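PDB 2YYS: proline iminopeptidase-related protein from Thermus thermophilus, which is of unknown function but, as a member of the S33 family of alpha/beta hydrolases, may act as a peptidase. Local coordinates for residues 125-130 with 230-235; 223-228 with 245-250. All coordinates share one frame; numbering follows the deposited sequence.

How the contacts relate
Followed from the N terminus, the chain leaves strand 119-125 through 125-130, runs into a largely helical excursion, and returns to the sheet on strand 221-226, which carries 223-228. The next loop, 230-235, meets 125-130 and closes that long excursion as contact 1. Helix 236-243 then leads to strand 247-250, where 245-250 pairs with 223-228 and closes a short beta-alpha-beta loop as contact 2. Because the four segments alternate, the two closures cross rather than nest. They meet directly: Ala126 N lies 2.8 Å from Leu224 O, a probable hydrogen bond, and Ser232 packs on Val225. Together they join three neighbouring parallel strands to the loops that follow two of them.

Contact 1: 125-130 with 230-235; sequences LAPWVN and GTSYPY
In this alpha/beta hydrolase fold, the loops leaving the C-terminal ends of the adjacent parallel strands 119-125 and 221-226 meet through a tight buried part and a looser flank. The tight part centres on Ser232, whose OG stands anti to its backbone N (chi1 -172°) and so reaches across to donate to Pro127 O at 2.8 Å. The hydroxyl sits above the carbonyl plane, and the same OG lies 3.5 Å from Pro127 CD. Beside it, the indole N-H of Trp128 reaches Thr231 OG1, NE1 to OG1 2.9 Å, in a distinctly bent bond (139°) with the oxygen somewhat off the ring plane. Thr231 OG1 also bonds to Asp229, while the indole meets His255. Asp229 and His255 follow strands 221-226 and 247-250, as the acid and histidine of a hydrolase triad do, which is consistent with a place beside the active-site region; a glycerol, probably from the crystallisation liquor, has its nearest atom about 4 Å from the Trp128 side chain. Toward the looser flank, a water also donates to Pro127 O, giving that oxygen a second donor, and to Ser232 O. Beyond it lie Asn130 and Tyr235, both partly exposed. Asn130 CB sits over one face of the tyrosine ring, and the amide stands nearly perpendicular to it (89°). Asn130 OD1 caps Trp133 N, leaving ND2 to donate to Tyr235 OH at 3.1 Å; that hydroxyl also bonds to Thr211.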
ATOM      1  N   LEU A 125       5.279  -1.950   2.983  1.00 16.26           N
ATOM      2  CA  LEU A 125       4.944  -3.361   2.981  1.00 15.83           C
ATOM      3  C   LEU A 125       4.621  -3.787   1.569  1.00 15.43           C
ATOM      4  O   LEU A 125       3.725  -3.224   0.937  1.00 14.95           O
ATOM      5  CB  LEU A 125       3.742  -3.623   3.883  1.00 15.89           C
ATOM      6  CG  LEU A 125       3.793  -3.013   5.283  1.00 16.15           C
ATOM      7  CD1 LEU A 125       2.464  -3.225   5.988  1.00 17.77           C
ATOM      8  CD2 LEU A 125       4.916  -3.597   6.099  1.00 17.05           C
ATOM      9  N   ALA A 126       5.320  -4.801   1.077  1.00 15.56           N
ATOM     10  CA  ALA A 126       5.017  -5.360  -0.233  1.00 15.86           C
ATOM     11  C   ALA A 126       4.867  -4.265  -1.291  1.00 16.10           C
ATOM     12  O   ALA A 126       3.856  -4.181  -1.981  1.00 15.74           O
ATOM     13  CB  ALA A 126       3.750  -6.170  -0.143  1.00 16.26           C
ATOM     14  N   PRO A 127       5.881  -3.432  -1.441  1.00 16.38           N
ATOM     15  CA  PRO A 127       5.766  -2.279  -2.338  1.00 16.84           C
ATOM     16  C   PRO A 127       5.583  -2.697  -3.795  1.00 16.99           C
ATOM     17  O   PRO A 127       6.198  -3.676  -4.247  1.00 17.02           O
ATOM     18  CB  PRO A 127       7.099  -1.561  -2.146  1.00 16.99           C
ATOM     19  CG  PRO A 127       8.052  -2.689  -1.762  1.00 16.57           C
ATOM     20  CD  PRO A 127       7.223  -3.543  -0.845  1.00 16.41           C
ATOM     21  N   TRP A 128       4.705  -1.974  -4.488  1.00 17.16           N
ATOM     22  CA  TRP A 128       4.565  -2.033  -5.943  1.00 17.59           C
ATOM     23  C   TRP A 128       5.075  -0.703  -6.495  1.00 18.17           C
ATOM     24  O   TRP A 128       4.539   0.358  -6.159  1.00 18.16           O
ATOM     25  CB  TRP A 128       3.100  -2.190  -6.388  1.00 17.47           C
ATOM     26  CG  TRP A 128       2.412  -3.473  -6.016  1.00 17.60           C
ATOM     27  CD1 TRP A 128       2.910  -4.488  -5.253  1.00 17.34           C
ATOM     28  CD2 TRP A 128       1.089  -3.877  -6.401  1.00 17.19           C
ATOM     29  NE1 TRP A 128       1.978  -5.486  -5.130  1.00 17.87           N
ATOM     30  CE2 TRP A 128       0.851  -5.138  -5.823  1.00 16.99           C
ATOM     31  CE3 TRP A 128       0.077  -3.295  -7.169  1.00 16.70           C
ATOM     32  CZ2 TRP A 128      -0.346  -5.826  -5.992  1.00 18.06           C
ATOM     33  CZ3 TRP A 128      -1.114  -3.976  -7.338  1.00 17.38           C
ATOM     34  CH2 TRP A 128      -1.315  -5.232  -6.753  1.00 18.17           C
ATOM     35  N   VAL A 129       6.099  -0.756  -7.338  1.00 18.34           N
ATOM     36  CA  VAL A 129       6.595   0.447  -7.987  1.00 18.83           C
ATOM     37  C   VAL A 129       6.748   0.327  -9.501  1.00 18.48           C
ATOM     38  O   VAL A 129       6.761   1.332 -10.192  1.00 18.63           O
ATOM     39  CB  VAL A 129       7.948   0.884  -7.402  1.00 19.39           C
ATOM     40  CG1 VAL A 129       7.834   1.159  -5.904  1.00 19.69           C
ATOM     41  CG2 VAL A 129       9.016  -0.148  -7.667  1.00 20.46           C
ATOM     42  N   ASN A 130       6.900  -0.894 -10.000  1.00 18.00           N
ATOM     43  CA  ASN A 130       7.157  -1.147 -11.405  1.00 17.59           C
ATOM     44  C   ASN A 130       6.015  -1.977 -11.964  1.00 17.61           C
ATOM     45  O   ASN A 130       5.989  -3.193 -11.815  1.00 17.29           O
ATOM     46  CB  ASN A 130       8.504  -1.868 -11.594  1.00 17.22           C
ATOM     47  CG  ASN A 130       8.900  -1.982 -13.067  1.00 16.96           C
ATOM     48  OD1 ASN A 130       8.050  -1.912 -13.943  1.00 16.67           O
ATOM     49  ND2 ASN A 130      10.194  -2.154 -13.336  1.00 16.62           N
ATOM     50  N   GLY A 230       4.468 -12.854  -5.208  1.00 17.28           N
ATOM     51  CA  GLY A 230       4.757 -12.682  -6.617  1.00 17.35           C
ATOM     52  C   GLY A 230       4.345 -11.343  -7.223  1.00 17.20           C
ATOM     53  O   GLY A 230       4.643 -11.114  -8.393  1.00 17.83           O
ATOM     54  N   THR A 231       3.665 -10.482  -6.458  1.00 17.05           N
ATOM     55  CA  THR A 231       3.363  -9.114  -6.892  1.00 16.61           C
ATOM     56  C   THR A 231       4.406  -8.080  -6.485  1.00 16.87           C
ATOM     57  O   THR A 231       4.326  -6.934  -6.922  1.00 17.52           O
ATOM     58  CB  THR A 231       1.996  -8.624  -6.363  1.00 16.59           C
ATOM     59  OG1 THR A 231       2.054  -8.387  -4.950  1.00 14.76           O
ATOM     60  CG2 THR A 231       0.909  -9.654  -6.553  1.00 17.03           C
ATOM     61  N   SER A 232       5.366  -8.467  -5.651  1.00 16.89           N
ATOM     62  CA  SER A 232       6.341  -7.528  -5.086  1.00 16.73           C
ATOM     63  C   SER A 232       7.785  -8.039  -5.086  1.00 16.83           C
ATOM     64  O   SER A 232       8.691  -7.269  -5.348  1.00 16.44           O
ATOM     65  CB  SER A 232       5.960  -7.187  -3.642  1.00 16.72           C
ATOM     66  OG  SER A 232       6.764  -6.138  -3.125  1.00 16.33           O
ATOM     67  N   TYR A 233       7.988  -9.316  -4.751  1.00 16.88           N
ATOM     68  CA  TYR A 233       9.319  -9.911  -4.622  1.00 17.14           C
ATOM     69  C   TYR A 233       9.616 -10.786  -5.841  1.00 17.45           C
ATOM     70  O   TYR A 233       8.725 -11.519  -6.290  1.00 18.26           O
ATOM     71  CB  TYR A 233       9.425 -10.747  -3.324  1.00 17.13           C
ATOM     72  CG  TYR A 233      10.856 -11.095  -2.983  1.00 17.53           C
ATOM     73  CD1 TYR A 233      11.686 -10.161  -2.380  1.00 18.34           C
ATOM     74  CD2 TYR A 233      11.404 -12.326  -3.333  1.00 18.08           C
ATOM     75  CE1 TYR A 233      13.017 -10.444  -2.121  1.00 18.83           C
ATOM     76  CE2 TYR A 233      12.741 -12.623  -3.061  1.00 18.88           C
ATOM     77  CZ  TYR A 233      13.537 -11.670  -2.461  1.00 19.26           C
ATOM     78  OH  TYR A 233      14.857 -11.923  -2.194  1.00 20.17           O
ATOM     79  N   PRO A 234      10.841 -10.778  -6.376  1.00 17.27           N
ATOM     80  CA  PRO A 234      12.018 -10.076  -5.842  1.00 17.25           C
ATOM     81  C   PRO A 234      12.249  -8.616  -6.257  1.00 17.42           C
ATOM     82  O   PRO A 234      13.302  -8.098  -5.896  1.00 16.61           O
ATOM     83  CB  PRO A 234      13.184 -10.925  -6.380  1.00 17.05           C
ATOM     84  CG  PRO A 234      12.689 -11.469  -7.688  1.00 16.82           C
ATOM     85  CD  PRO A 234      11.186 -11.580  -7.565  1.00 17.14           C
ATOM     86  N   TYR A 235      11.328  -7.960  -6.956  1.00 17.94           N
ATOM     87  CA  TYR A 235      11.576  -6.575  -7.357  1.00 18.06           C
ATOM     88  C   TYR A 235      11.794  -5.637  -6.166  1.00 18.37           C
ATOM     89  O   TYR A 235      12.482  -4.632  -6.297  1.00 18.72           O
ATOM     90  CB  TYR A 235      10.470  -6.035  -8.266  1.00 17.83           C
ATOM     91  CG  TYR A 235      10.982  -4.903  -9.108  1.00 18.28           C
ATOM     92  CD1 TYR A 235      11.648  -5.144 -10.298  1.00 18.92           C
ATOM     93  CD2 TYR A 235      10.848  -3.584  -8.683  1.00 18.88           C
ATOM     94  CE1 TYR A 235      12.156  -4.098 -11.062  1.00 19.92           C
ATOM     95  CE2 TYR A 235      11.344  -2.545  -9.422  1.00 18.21           C
ATOM     96  CZ  TYR A 235      11.994  -2.796 -10.614  1.00 19.25           C
ATOM     97  OH  TYR A 235      12.489  -1.738 -11.334  1.00 18.84           O
TER
HETATM   98  O   HOH W   1       8.456  -4.433  -5.810  1.00 13.71           O

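Contact 2: 223-228 with 245-250; sequences VLVGER and APIRVL
Ile247 holds CG1 anti to its backbone N (chi1 -176°) and stays extended out to CD1 (chi2 167°), while Val223 also sets CG1 anti to N (chi1 176°), so that the two branches run side by side in the same direction. They belong to the closing parallel pair of a beta-alpha-beta unit, in which strand 221-226 leads through helix 236-243 to strand 247-250, an edge strand of the sheet within this chain. Val223 CG1 touches Ile247 CG1 at 3.9 Å, and the tip of the isoleucine continues obliquely to Val225, CD1 to CG1 4.0 Å. On this face Ile247 also meets Ala240 of the connecting helix. An alanine in place of Ile247 would remove the branch that spans Val223 and Val225 and would probably loosen the packing against both valines and the helix. Farther along, Val249 extends the apolar row, its CG2 4.1 Å from Val225 CG1 and its CG1 3.6 Å from Glu227 CA. Leu224 and Leu250 point to the reverse face, where both pack on Phe265 of helix 262-274. Five backbone bonds knit the strands, from Val223 N to Pro246 O (2.9 Å) at one end, with Val223 and Val225 each using both N and O toward the edge strand. Arg248 takes a different course: its guanidinium curls back along its own strand, NE pairs with Glu271, and NH1 donates to Ile247 O at 2.9 Å. The ladder ends where Glu227 N, already past the strand, donates to Leu250 O at 2.9 Å from above the carbonyl plane.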
ATOM      1  N   VAL A 223      11.669  -1.663   4.214  1.00 19.54           N
ATOM      2  CA  VAL A 223      10.914  -2.486   3.298  1.00 18.43           C
ATOM      3  C   VAL A 223      10.721  -3.858   3.938  1.00 18.30           C
ATOM      4  O   VAL A 223      11.683  -4.495   4.358  1.00 16.64           O
ATOM      5  CB  VAL A 223      11.626  -2.641   1.941  1.00 18.13           C
ATOM      6  CG1 VAL A 223      10.854  -3.581   1.042  1.00 17.86           C
ATOM      7  CG2 VAL A 223      11.810  -1.274   1.264  1.00 17.96           C
ATOM      8  N   LEU A 224       9.465  -4.277   4.020  1.00 18.28           N
ATOM      9  CA  LEU A 224       9.075  -5.605   4.490  1.00 19.31           C
ATOM     10  C   LEU A 224       8.280  -6.258   3.388  1.00 18.45           C
ATOM     11  O   LEU A 224       7.336  -5.664   2.873  1.00 18.07           O
ATOM     12  CB  LEU A 224       8.164  -5.516   5.716  1.00 19.92           C
ATOM     13  CG  LEU A 224       8.754  -5.466   7.115  1.00 23.65           C
ATOM     14  CD1 LEU A 224       9.642  -4.275   7.288  1.00 26.41           C
ATOM     15  CD2 LEU A 224       7.622  -5.433   8.143  1.00 25.56           C
ATOM     16  N   VAL A 225       8.636  -7.484   3.041  1.00 18.15           N
ATOM     17  CA  VAL A 225       7.995  -8.163   1.928  1.00 18.04           C
ATOM     18  C   VAL A 225       8.027  -9.678   2.112  1.00 18.05           C
ATOM     19  O   VAL A 225       8.914 -10.220   2.757  1.00 17.85           O
ATOM     20  CB  VAL A 225       8.674  -7.742   0.598  1.00 17.97           C
ATOM     21  CG1 VAL A 225      10.115  -8.241   0.539  1.00 18.99           C
ATOM     22  CG2 VAL A 225       7.880  -8.214  -0.613  1.00 17.82           C
ATOM     23  N   GLY A 226       7.055 -10.362   1.529  1.00 18.33           N
ATOM     24  CA  GLY A 226       7.003 -11.813   1.608  1.00 18.61           C
ATOM     25  C   GLY A 226       7.839 -12.400   0.495  1.00 18.51           C
ATOM     26  O   GLY A 226       7.759 -11.957  -0.640  1.00 17.93           O
ATOM     27  N   GLU A 227       8.640 -13.400   0.814  1.00 18.82           N
ATOM     28  CA  GLU A 227       9.438 -14.102  -0.196  1.00 19.80           C
ATOM     29  C   GLU A 227       8.614 -14.674  -1.340  1.00 18.81           C
ATOM     30  O   GLU A 227       9.091 -14.769  -2.480  1.00 18.41           O
ATOM     31  CB  GLU A 227      10.164 -15.243   0.490  1.00 20.63           C
ATOM     32  CG  GLU A 227      11.096 -16.051  -0.379  1.00 24.87           C
ATOM     33  CD  GLU A 227      11.590 -17.254   0.401  1.00 31.26           C
ATOM     34  OE1 GLU A 227      10.754 -18.184   0.664  1.00 34.32           O
ATOM     35  OE2 GLU A 227      12.785 -17.201   0.801  1.00 33.60           O
ATOM     36  N   ARG A 228       7.387 -15.073  -1.019  1.00 18.22           N
ATOM     37  CA  ARG A 228       6.466 -15.664  -1.991  1.00 18.57           C
ATOM     38  C   ARG A 228       5.354 -14.734  -2.471  1.00 17.70           C
ATOM     39  O   ARG A 228       4.347 -15.177  -3.017  1.00 17.48           O
ATOM     40  CB  ARG A 228       5.909 -16.967  -1.414  1.00 19.13           C
ATOM     41  CG  ARG A 228       7.037 -17.998  -1.200  1.00 22.49           C
ATOM     42  CD  ARG A 228       6.590 -19.385  -0.755  1.00 26.55           C
ATOM     43  NE  ARG A 228       5.741 -20.054  -1.741  1.00 31.00           N
ATOM     44  CZ  ARG A 228       5.157 -21.244  -1.554  1.00 35.67           C
ATOM     45  NH1 ARG A 228       5.342 -21.916  -0.419  1.00 36.24           N
ATOM     46  NH2 ARG A 228       4.380 -21.766  -2.503  1.00 36.51           N
ATOM     47  N   ALA A 245      17.389   1.397   1.872  1.00 19.97           N
ATOM     48  CA  ALA A 245      16.558   1.035   3.004  1.00 19.99           C
ATOM     49  C   ALA A 245      16.800  -0.423   3.384  1.00 19.62           C
ATOM     50  O   ALA A 245      16.910  -1.279   2.519  1.00 19.33           O
ATOM     51  CB  ALA A 245      15.111   1.216   2.624  1.00 20.36           C
ATOM     52  N   PRO A 246      16.859  -0.729   4.671  1.00 19.67           N
ATOM     53  CA  PRO A 246      16.848  -2.133   5.075  1.00 19.49           C
ATOM     54  C   PRO A 246      15.613  -2.857   4.519  1.00 19.33           C
ATOM     55  O   PRO A 246      14.521  -2.283   4.392  1.00 18.05           O
ATOM     56  CB  PRO A 246      16.823  -2.066   6.600  1.00 19.83           C
ATOM     57  CG  PRO A 246      17.390  -0.703   6.928  1.00 20.43           C
ATOM     58  CD  PRO A 246      16.963   0.188   5.819  1.00 19.49           C
ATOM     59  N   ILE A 247      15.818  -4.108   4.142  1.00 19.58           N
ATOM     60  CA  ILE A 247      14.748  -4.963   3.662  1.00 20.05           C
ATOM     61  C   ILE A 247      14.722  -6.224   4.509  1.00 20.64           C
ATOM     62  O   ILE A 247      15.772  -6.757   4.860  1.00 20.34           O
ATOM     63  CB  ILE A 247      14.920  -5.306   2.159  1.00 20.06           C
ATOM     64  CG1 ILE A 247      13.722  -6.122   1.677  1.00 19.41           C
ATOM     65  CG2 ILE A 247      16.286  -6.019   1.868  1.00 20.33           C
ATOM     66  CD1 ILE A 247      13.615  -6.246   0.184  1.00 20.36           C
ATOM     67  N   ARG A 248      13.515  -6.668   4.853  1.00 21.16           N
ATOM     68  CA  ARG A 248      13.292  -7.945   5.513  1.00 21.79           C
ATOM     69  C   ARG A 248      12.343  -8.742   4.638  1.00 21.22           C
ATOM     70  O   ARG A 248      11.247  -8.282   4.320  1.00 21.44           O
ATOM     71  CB  ARG A 248      12.672  -7.752   6.897  1.00 22.51           C
ATOM     72  CG  ARG A 248      13.527  -6.938   7.876  1.00 25.41           C
ATOM     73  CD  ARG A 248      14.833  -7.613   8.271  1.00 28.61           C
ATOM     74  NE  ARG A 248      15.684  -6.733   9.081  1.00 30.87           N
ATOM     75  CZ  ARG A 248      16.742  -6.038   8.642  1.00 31.49           C
ATOM     76  NH1 ARG A 248      17.119  -6.065   7.364  1.00 30.18           N
ATOM     77  NH2 ARG A 248      17.424  -5.286   9.499  1.00 32.89           N
ATOM     78  N   VAL A 249      12.790  -9.929   4.248  1.00 20.70           N
ATOM     79  CA  VAL A 249      12.054 -10.845   3.389  1.00 20.48           C
ATOM     80  C   VAL A 249      11.584 -12.025   4.252  1.00 20.60           C
ATOM     81  O   VAL A 249      12.399 -12.769   4.774  1.00 20.03           O
ATOM     82  CB  VAL A 249      12.956 -11.345   2.237  1.00 20.15           C
ATOM     83  CG1 VAL A 249      12.170 -12.181   1.254  1.00 20.70           C
ATOM     84  CG2 VAL A 249      13.607 -10.155   1.509  1.00 19.69           C
ATOM     85  N   LEU A 250      10.275 -12.179   4.418  1.00 20.92           N
ATOM     86  CA  LEU A 250       9.731 -13.203   5.304  1.00 21.28           C
ATOM     87  C   LEU A 250       9.531 -14.483   4.516  1.00 21.44           C
ATOM     88  O   LEU A 250       8.804 -14.484   3.531  1.00 20.51           O
ATOM     89  CB  LEU A 250       8.392 -12.765   5.916  1.00 21.33           C
ATOM     90  CG  LEU A 250       8.346 -11.401   6.617  1.00 22.50           C
ATOM     91  CD1 LEU A 250       7.067 -11.241   7.433  1.00 23.61           C
ATOM     92  CD2 LEU A 250       9.562 -11.190   7.496  1.00 23.36           C
TER